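Local coordinates for uncharacterized conserved protein YndB, AHSA1/START domain (Micromonospora chersina, PDB 6V04) that is of unknown function but, as a START/Bet v1-like protein encoded in the dynemicin biosynthetic locus, probably takes part in making that natural product, at residues V214-V227 / S239-S251. Numbering follows the deposited sequence.
Sequences VEIPGARTVTACQV and SVSHQGWHRLGLS
His242 and Thr223 illustrate how a buried polar pair can be fixed at the open end of a β-hairpin, here strands 223-230 and 236-243. His242 NE2 donates to Thr223 OG1 at 2.9 Å, the hydroxyl approaching in the plane of the imidazole, at its rim. That hydroxyl in turn donates to Val214 O, on a lone pair in the carbonyl plane; a chi1 of 65° sets OG1 between backbone N and carbonyl carbon, where it serves both partners. The imidazole is sandwiched: Trp245 CZ2 lies over the centre of one face and Cys225 CB packs on the opposite one. Thr223 CG2 makes a CH-pi contact over the six-membered ring of Trp245, 3.9 Å from its centroid. Losing the hydroxyl and methyl of Thr223 to an alanine here is likely to leave His242 NE2 without its acceptor and uncover part of the indole face.

Backbone hydrogen bonds pair Ala224 with Gln243 and Gln226 with Ser241 in the antiparallel sheet that helix 252-277 packs against, consistent with a helix-grip fold. Beyond these pairs, Arg247 NH2, in one of two conformers, donates to Val222 O (2.8 Å). Arg220 NH1 bonds Arg247 O at 3.1 Å. Leu248 CD2 packs on Ala219 CB (3.7 Å) and Ile216 CG1. With NE2 donating and ND1 accepting from the indole N-H of Trp266, the imidazole is probably neutral, its rotation fixed from both sides.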
ATOM      1  N   VAL A 214       1.756 -19.663   1.682  1.00 22.67           N
ATOM      2  CA  VAL A 214       1.247 -19.793   3.048  1.00 20.37           C
ATOM      3  C   VAL A 214      -0.147 -20.399   2.989  1.00 22.10           C
ATOM      4  O   VAL A 214      -1.060 -19.836   2.365  1.00 23.14           O
ATOM      5  CB  VAL A 214       1.246 -18.448   3.785  1.00 21.65           C
ATOM      6  CG1 VAL A 214       0.741 -18.642   5.212  1.00 24.12           C
ATOM      7  CG2 VAL A 214       2.637 -17.849   3.799  1.00 24.50           C
ATOM      8  N   GLU A 215      -0.302 -21.550   3.634  1.00 23.30           N
ATOM      9  CA  GLU A 215      -1.582 -22.232   3.703  1.00 24.18           C
ATOM     10  C   GLU A 215      -2.459 -21.550   4.735  1.00 24.04           C
ATOM     11  O   GLU A 215      -1.971 -21.114   5.780  1.00 25.71           O
ATOM     12  CB  GLU A 215      -1.398 -23.692   4.105  1.00 28.29           C
ATOM     13  CG  GLU A 215      -0.579 -24.529   3.176  1.00 28.88           C
ATOM     14  CD  GLU A 215      -0.527 -25.985   3.614  1.00 37.49           C
ATOM     15  OE1 GLU A 215      -1.077 -26.310   4.693  1.00 38.55           O
ATOM     16  OE2 GLU A 215       0.067 -26.797   2.880  1.00 43.30           O
ATOM     17  N   ILE A 216      -3.755 -21.500   4.455  1.00 23.86           N
ATOM     18  CA  ILE A 216      -4.748 -20.904   5.339  1.00 23.33           C
ATOM     19  C   ILE A 216      -5.711 -22.002   5.783  1.00 23.39           C
ATOM     20  O   ILE A 216      -6.358 -22.626   4.937  1.00 24.99           O
ATOM     21  CB  ILE A 216      -5.511 -19.769   4.639  1.00 23.40           C
ATOM     22  CG1 ILE A 216      -4.524 -18.718   4.086  1.00 23.95           C
ATOM     23  CG2 ILE A 216      -6.527 -19.156   5.585  1.00 27.18           C
ATOM     24  CD1 ILE A 216      -3.676 -18.027   5.153  1.00 23.12           C
ATOM     25  N   PRO A 217      -5.845 -22.274   7.081  1.00 26.80           N
ATOM     26  CA  PRO A 217      -6.794 -23.300   7.528  1.00 28.58           C
ATOM     27  C   PRO A 217      -8.193 -23.051   6.986  1.00 28.58           C
ATOM     28  O   PRO A 217      -8.744 -21.949   7.100  1.00 32.13           O
ATOM     29  CB  PRO A 217      -6.744 -23.183   9.054  1.00 30.40           C
ATOM     30  CG  PRO A 217      -5.405 -22.591   9.344  1.00 30.44           C
ATOM     31  CD  PRO A 217      -5.151 -21.646   8.219  1.00 28.07           C
ATOM     32  N   GLY A 218      -8.760 -24.083   6.366  1.00 30.39           N
ATOM     33  CA  GLY A 218     -10.110 -24.037   5.853  1.00 31.60           C
ATOM     34  C   GLY A 218     -10.230 -23.614   4.406  1.00 28.93           C
ATOM     35  O   GLY A 218     -11.316 -23.748   3.828  1.00 32.28           O
ATOM     36  N   ALA A 219      -9.153 -23.123   3.800  1.00 28.47           N
ATOM     37  CA  ALA A 219      -9.224 -22.432   2.519  1.00 28.80           C
ATOM     38  C   ALA A 219      -9.118 -23.387   1.338  1.00 32.04           C
ATOM     39  O   ALA A 219      -8.506 -24.454   1.428  1.00 35.31           O
ATOM     40  CB  ALA A 219      -8.113 -21.399   2.435  1.00 26.84           C
ATOM     41  N   ARG A 220      -9.696 -22.969   0.206  1.00 30.80           N
ATOM     42  CA  ARG A 220      -9.709 -23.786  -1.001  1.00 31.37           C
ATOM     43  C   ARG A 220      -8.432 -23.669  -1.820  1.00 34.52           C
ATOM     44  O   ARG A 220      -8.228 -24.481  -2.729  1.00 37.17           O
ATOM     45  CB  ARG A 220     -10.908 -23.421  -1.885  1.00 40.21           C
ATOM     46  CG  ARG A 220     -10.844 -22.017  -2.492  1.00 46.73           C
ATOM     47  CD  ARG A 220     -11.837 -21.832  -3.635  1.00 60.42           C
ATOM     48  NE  ARG A 220     -11.404 -22.502  -4.859  1.00 68.62           N
ATOM     49  CZ  ARG A 220     -10.502 -22.012  -5.705  1.00 79.09           C
ATOM     50  NH1 ARG A 220      -9.921 -20.843  -5.462  1.00 76.37           N
ATOM     51  NH2 ARG A 220     -10.173 -22.694  -6.795  1.00 79.08           N
ATOM     52  N   THR A 221      -7.586 -22.680  -1.537  1.00 33.29           N
ATOM     53  CA  THR A 221      -6.320 -22.510  -2.233  1.00 32.29           C
ATOM     54  C   THR A 221      -5.322 -21.924  -1.247  1.00 31.35           C
ATOM     55  O   THR A 221      -5.681 -21.543  -0.133  1.00 31.78           O
ATOM     56  CB  THR A 221      -6.461 -21.604  -3.457  1.00 37.54           C
ATOM     57  OG1 THR A 221      -5.222 -21.577  -4.177  1.00 60.79           O
ATOM     58  CG2 THR A 221      -6.818 -20.191  -3.033  1.00 32.92           C
ATOM     59  N   VAL A 222      -4.062 -21.867  -1.662  1.00 28.91           N
ATOM     60  CA  VAL A 222      -2.996 -21.329  -0.836  1.00 25.06           C
ATOM     61  C   VAL A 222      -2.749 -19.886  -1.247  1.00 24.07           C
ATOM     62  O   VAL A 222      -3.071 -19.467  -2.362  1.00 30.71           O
ATOM     63  CB  VAL A 222      -1.690 -22.159  -0.935  1.00 28.97           C
ATOM     64  CG1 VAL A 222      -1.958 -23.614  -0.620  1.00 38.98           C
ATOM     65  CG2 VAL A 222      -1.062 -22.000  -2.314  1.00 39.69           C
ATOM     66  N   THR A 223      -2.196 -19.105  -0.328  1.00 23.07           N
ATOM     67  CA  THR A 223      -1.749 -17.765  -0.677  1.00 22.15           C
ATOM     68  C   THR A 223      -0.306 -17.821  -1.174  1.00 22.68           C
ATOM     69  O   THR A 223       0.431 -18.765  -0.886  1.00 26.11           O
ATOM     70  CB  THR A 223      -1.872 -16.809   0.509  1.00 22.55           C
ATOM     71  OG1 THR A 223      -0.997 -17.195   1.567  1.00 24.31           O
ATOM     72  CG2 THR A 223      -3.293 -16.751   1.018  1.00 23.55           C
ATOM     73  N   ALA A 224       0.080 -16.820  -1.972  1.00 24.03           N
ATOM     74  CA  ALA A 224       1.362 -16.818  -2.669  1.00 25.12           C
ATOM     75  C   ALA A 224       2.115 -15.546  -2.331  1.00 24.05           C
ATOM     76  O   ALA A 224       1.568 -14.444  -2.455  1.00 24.26           O
ATOM     77  CB  ALA A 224       1.165 -16.926  -4.180  1.00 27.64           C
ATOM     78  N   CYS A 225       3.373 -15.694  -1.939  0.54 24.19           N
ATOM     79  CA  CYS A 225       4.185 -14.568  -1.509  0.54 20.63           C
ATOM     80  C   CYS A 225       5.424 -14.462  -2.378  0.54 23.29           C
ATOM     81  O   CYS A 225       6.111 -15.461  -2.620  0.54 22.41           O
ATOM     82  CB  CYS A 225       4.588 -14.716  -0.050  0.54 24.85           C
ATOM     83  SG  CYS A 225       5.566 -13.340   0.503  0.54 26.35           S
ATOM     84  N   GLN A 226       5.712 -13.240  -2.809  1.00 27.82           N
ATOM     85  CA  GLN A 226       6.889 -12.926  -3.604  1.00 28.28           C
ATOM     86  C   GLN A 226       7.592 -11.755  -2.944  1.00 25.89           C
ATOM     87  O   GLN A 226       6.973 -10.712  -2.714  1.00 25.34           O
ATOM     88  CB  GLN A 226       6.502 -12.584  -5.042  1.00 31.18           C
ATOM     89  CG  GLN A 226       5.801 -13.702  -5.783  1.00 39.02           C
ATOM     90  CD  GLN A 226       4.468 -13.273  -6.364  1.00 75.53           C
ATOM     91  OE1 GLN A 226       4.306 -12.135  -6.805  1.00 78.97           O
ATOM     92  NE2 GLN A 226       3.498 -14.183  -6.356  1.00 80.31           N
ATOM     93  N   VAL A 227       8.872 -11.924  -2.642  1.00 24.73           N
ATOM     94  CA  VAL A 227       9.724 -10.886  -2.074  1.00 24.10           C
ATOM     95  C   VAL A 227      10.886 -10.677  -3.040  1.00 25.05           C
ATOM     96  O   VAL A 227      11.472 -11.648  -3.531  1.00 25.08           O
ATOM     97  CB  VAL A 227      10.243 -11.292  -0.683  1.00 25.61           C
ATOM     98  CG1 VAL A 227      11.120 -10.195  -0.084  1.00 27.61           C
ATOM     99  CG2 VAL A 227       9.089 -11.611   0.243  1.00 25.94           C
ATOM    100  N   SER A 239      10.744  -5.278  -1.669  0.55 23.14           N
ATOM    101  CA  SER A 239       9.311  -5.262  -1.917  0.55 24.82           C
ATOM    102  C   SER A 239       8.708  -6.629  -1.626  0.55 23.30           C
ATOM    103  O   SER A 239       9.352  -7.673  -1.797  0.55 23.99           O
ATOM    104  CB  SER A 239       8.992  -4.853  -3.358  0.55 27.01           C
ATOM    105  OG  SER A 239       9.434  -5.822  -4.293  0.55 27.51           O
ATOM    106  N   VAL A 240       7.457  -6.613  -1.186  1.00 24.03           N
ATOM    107  CA  VAL A 240       6.702  -7.827  -0.925  1.00 23.17           C
ATOM    108  C   VAL A 240       5.371  -7.736  -1.645  1.00 22.14           C
ATOM    109  O   VAL A 240       4.787  -6.655  -1.768  1.00 22.35           O
ATOM    110  CB  VAL A 240       6.482  -8.084   0.579  1.00 24.05           C
ATOM    111  CG1 VAL A 240       5.747  -6.929   1.232  1.00 26.21           C
ATOM    112  CG2 VAL A 240       5.703  -9.394   0.767  1.00 31.17           C
ATOM    113  N   SER A 241       4.912  -8.879  -2.150  1.00 23.64           N
ATOM    114  CA  SER A 241       3.556  -9.055  -2.653  1.00 24.79           C
ATOM    115  C   SER A 241       3.014 -10.338  -2.050  1.00 22.99           C
ATOM    116  O   SER A 241       3.680 -11.377  -2.118  1.00 26.23           O
ATOM    117  CB  SER A 241       3.541  -9.150  -4.174  1.00 29.88           C
ATOM    118  OG  SER A 241       2.240  -9.439  -4.667  1.00 34.59           O
ATOM    119  N   HIS A 242       1.814 -10.288  -1.476  1.00 21.28           N
ATOM    120  CA  HIS A 242       1.198 -11.471  -0.893  1.00 21.89           C
ATOM    121  C   HIS A 242      -0.241 -11.528  -1.386  1.00 20.04           C
ATOM    122  O   HIS A 242      -1.057 -10.671  -1.027  1.00 20.81           O
ATOM    123  CB  HIS A 242       1.299 -11.420   0.623  1.00 22.98           C
ATOM    124  CG  HIS A 242       1.058 -12.733   1.286  1.00 22.73           C
ATOM    125  ND1 HIS A 242       1.360 -12.959   2.612  1.00 23.62           N
ATOM    126  CD2 HIS A 242       0.544 -13.889   0.809  1.00 22.10           C
ATOM    127  CE1 HIS A 242       1.026 -14.196   2.926  1.00 24.14           C
ATOM    128  NE2 HIS A 242       0.533 -14.787   1.850  1.00 23.92           N
ATOM    129  N   GLN A 243      -0.537 -12.518  -2.221  1.00 20.98           N
ATOM    130  CA  GLN A 243      -1.784 -12.594  -2.972  1.00 21.78           C
ATOM    131  C   GLN A 243      -2.586 -13.834  -2.593  1.00 22.67           C
ATOM    132  O   GLN A 243      -2.050 -14.808  -2.056  1.00 21.85           O
ATOM    133  CB  GLN A 243      -1.519 -12.628  -4.478  1.00 24.07           C
ATOM    134  CG  GLN A 243      -0.871 -11.359  -5.015  1.00 26.46           C
ATOM    135  CD  GLN A 243      -0.592 -11.427  -6.503  1.00 40.66           C
ATOM    136  OE1 GLN A 243      -0.378 -12.499  -7.057  1.00 45.13           O
ATOM    137  NE2 GLN A 243      -0.590 -10.273  -7.156  1.00 56.69           N
ATOM    138  N   GLY A 244      -3.868 -13.811  -2.947  1.00 22.07           N
ATOM    139  CA  GLY A 244      -4.733 -14.978  -2.830  1.00 24.33           C
ATOM    140  C   GLY A 244      -5.905 -14.826  -1.886  1.00 21.92           C
ATOM    141  O   GLY A 244      -6.784 -15.705  -1.878  1.00 22.32           O
ATOM    142  N   TRP A 245      -5.969 -13.730  -1.127  1.00 20.33           N
ATOM    143  CA  TRP A 245      -6.936 -13.583  -0.037  1.00 21.38           C
ATOM    144  C   TRP A 245      -8.368 -13.668  -0.537  1.00 21.66           C
ATOM    145  O   TRP A 245      -9.250 -14.201   0.160  1.00 22.51           O
ATOM    146  CB  TRP A 245      -6.701 -12.243   0.670  1.00 21.56           C
ATOM    147  CG  TRP A 245      -5.273 -12.131   1.049  1.00 20.31           C
ATOM    148  CD1 TRP A 245      -4.314 -11.381   0.425  1.00 20.91           C
ATOM    149  CD2 TRP A 245      -4.613 -12.863   2.073  1.00 18.84           C
ATOM    150  NE1 TRP A 245      -3.092 -11.600   1.022  1.00 20.27           N
ATOM    151  CE2 TRP A 245      -3.256 -12.500   2.045  1.00 20.18           C
ATOM    152  CE3 TRP A 245      -5.045 -13.789   3.038  1.00 19.70           C
ATOM    153  CZ2 TRP A 245      -2.320 -13.044   2.922  1.00 20.95           C
ATOM    154  CZ3 TRP A 245      -4.118 -14.317   3.908  1.00 21.80           C
ATOM    155  CH2 TRP A 245      -2.781 -13.941   3.862  1.00 22.23           C
ATOM    156  N   HIS A 246      -8.621 -13.149  -1.724  1.00 20.55           N
ATOM    157  CA  HIS A 246      -9.962 -13.132  -2.301  1.00 22.55           C
ATOM    158  C   HIS A 246     -10.389 -14.465  -2.912  1.00 25.10           C
ATOM    159  O   HIS A 246     -11.543 -14.585  -3.338  1.00 24.53           O
ATOM    160  CB  HIS A 246     -10.027 -12.053  -3.380  1.00 23.54           C
ATOM    161  CG  HIS A 246      -9.136 -12.329  -4.548  1.00 23.66           C
ATOM    162  ND1 HIS A 246      -7.771 -12.486  -4.421  1.00 24.71           N
ATOM    163  CD2 HIS A 246      -9.416 -12.506  -5.857  1.00 26.29           C
ATOM    164  CE1 HIS A 246      -7.252 -12.744  -5.607  1.00 25.71           C
ATOM    165  NE2 HIS A 246      -8.228 -12.761  -6.495  1.00 31.02           N
ATOM    166  N   ARG A 247      -9.501 -15.452  -3.010  0.57 22.86           N
ATOM    167  CA  ARG A 247      -9.849 -16.736  -3.611  0.57 24.28           C
ATOM    168  C   ARG A 247      -9.740 -17.881  -2.610  0.57 25.09           C
ATOM    169  O   ARG A 247      -9.547 -19.031  -3.006  0.57 25.71           O
ATOM    170  CB  ARG A 247      -8.983 -17.015  -4.843  0.57 28.02           C
ATOM    171  CG  ARG A 247      -7.493 -16.838  -4.638  0.57 32.58           C
ATOM    172  CD  ARG A 247      -6.734 -17.319  -5.868  0.57 42.54           C
ATOM    173  NE  ARG A 247      -5.351 -16.857  -5.891  0.57 37.12           N
ATOM    174  CZ  ARG A 247      -4.345 -17.427  -5.235  0.57 41.71           C
ATOM    175  NH1 ARG A 247      -3.123 -16.918  -5.330  0.57 50.04           N
ATOM    176  NH2 ARG A 247      -4.555 -18.494  -4.480  0.57 45.12           N
ATOM    177  N   LEU A 248      -9.854 -17.580  -1.319  1.00 24.06           N
ATOM    178  CA  LEU A 248      -9.753 -18.593  -0.278  1.00 23.27           C
ATOM    179  C   LEU A 248     -11.026 -19.396  -0.078  1.00 28.23           C
ATOM    180  O   LEU A 248     -10.967 -20.432   0.582  1.00 27.02           O
ATOM    181  CB  LEU A 248      -9.363 -17.926   1.041  1.00 24.48           C
ATOM    182  CG  LEU A 248      -7.977 -17.270   1.071  1.00 24.17           C
ATOM    183  CD1 LEU A 248      -7.760 -16.596   2.410  1.00 26.35           C
ATOM    184  CD2 LEU A 248      -6.889 -18.279   0.802  1.00 25.92           C
ATOM    185  N   GLY A 249     -12.162 -18.964  -0.623  1.00 26.57           N
ATOM    186  CA  GLY A 249     -13.388 -19.709  -0.411  1.00 28.11           C
ATOM    187  C   GLY A 249     -13.878 -19.669   1.014  1.00 25.97           C
ATOM    188  O   GLY A 249     -14.561 -20.605   1.460  1.00 30.04           O
ATOM    189  N   LEU A 250     -13.550 -18.615   1.746  1.00 24.67           N
ATOM    190  CA  LEU A 250     -13.992 -18.403   3.113  1.00 25.86           C
ATOM    191  C   LEU A 250     -15.012 -17.267   3.131  1.00 26.86           C
ATOM    192  O   LEU A 250     -15.295 -16.625   2.105  1.00 29.26           O
ATOM    193  CB  LEU A 250     -12.792 -18.115   4.024  1.00 25.29           C
ATOM    194  CG  LEU A 250     -11.773 -19.247   4.168  1.00 26.18           C
ATOM    195  CD1 LEU A 250     -10.570 -18.771   4.932  1.00 31.03           C
ATOM    196  CD2 LEU A 250     -12.405 -20.434   4.869  1.00 32.38           C
ATOM    197  N   SER A 251     -15.577 -17.003   4.306  1.00 26.39           N
ATOM    198  CA  SER A 251     -16.501 -15.885   4.399  1.00 24.66           C
ATOM    199  C   SER A 251     -15.744 -14.586   4.146  1.00 24.23           C
ATOM    200  O   SER A 251     -14.534 -14.491   4.357  1.00 24.16           O
ATOM    201  CB  SER A 251     -17.181 -15.835   5.769  1.00 28.77           C
ATOM    202  OG  SER A 251     -16.289 -15.354   6.760  1.00 29.51           O
TER
HETATM  203  O   HOH W   1       7.643  -8.549  -4.651  1.00 38.54           O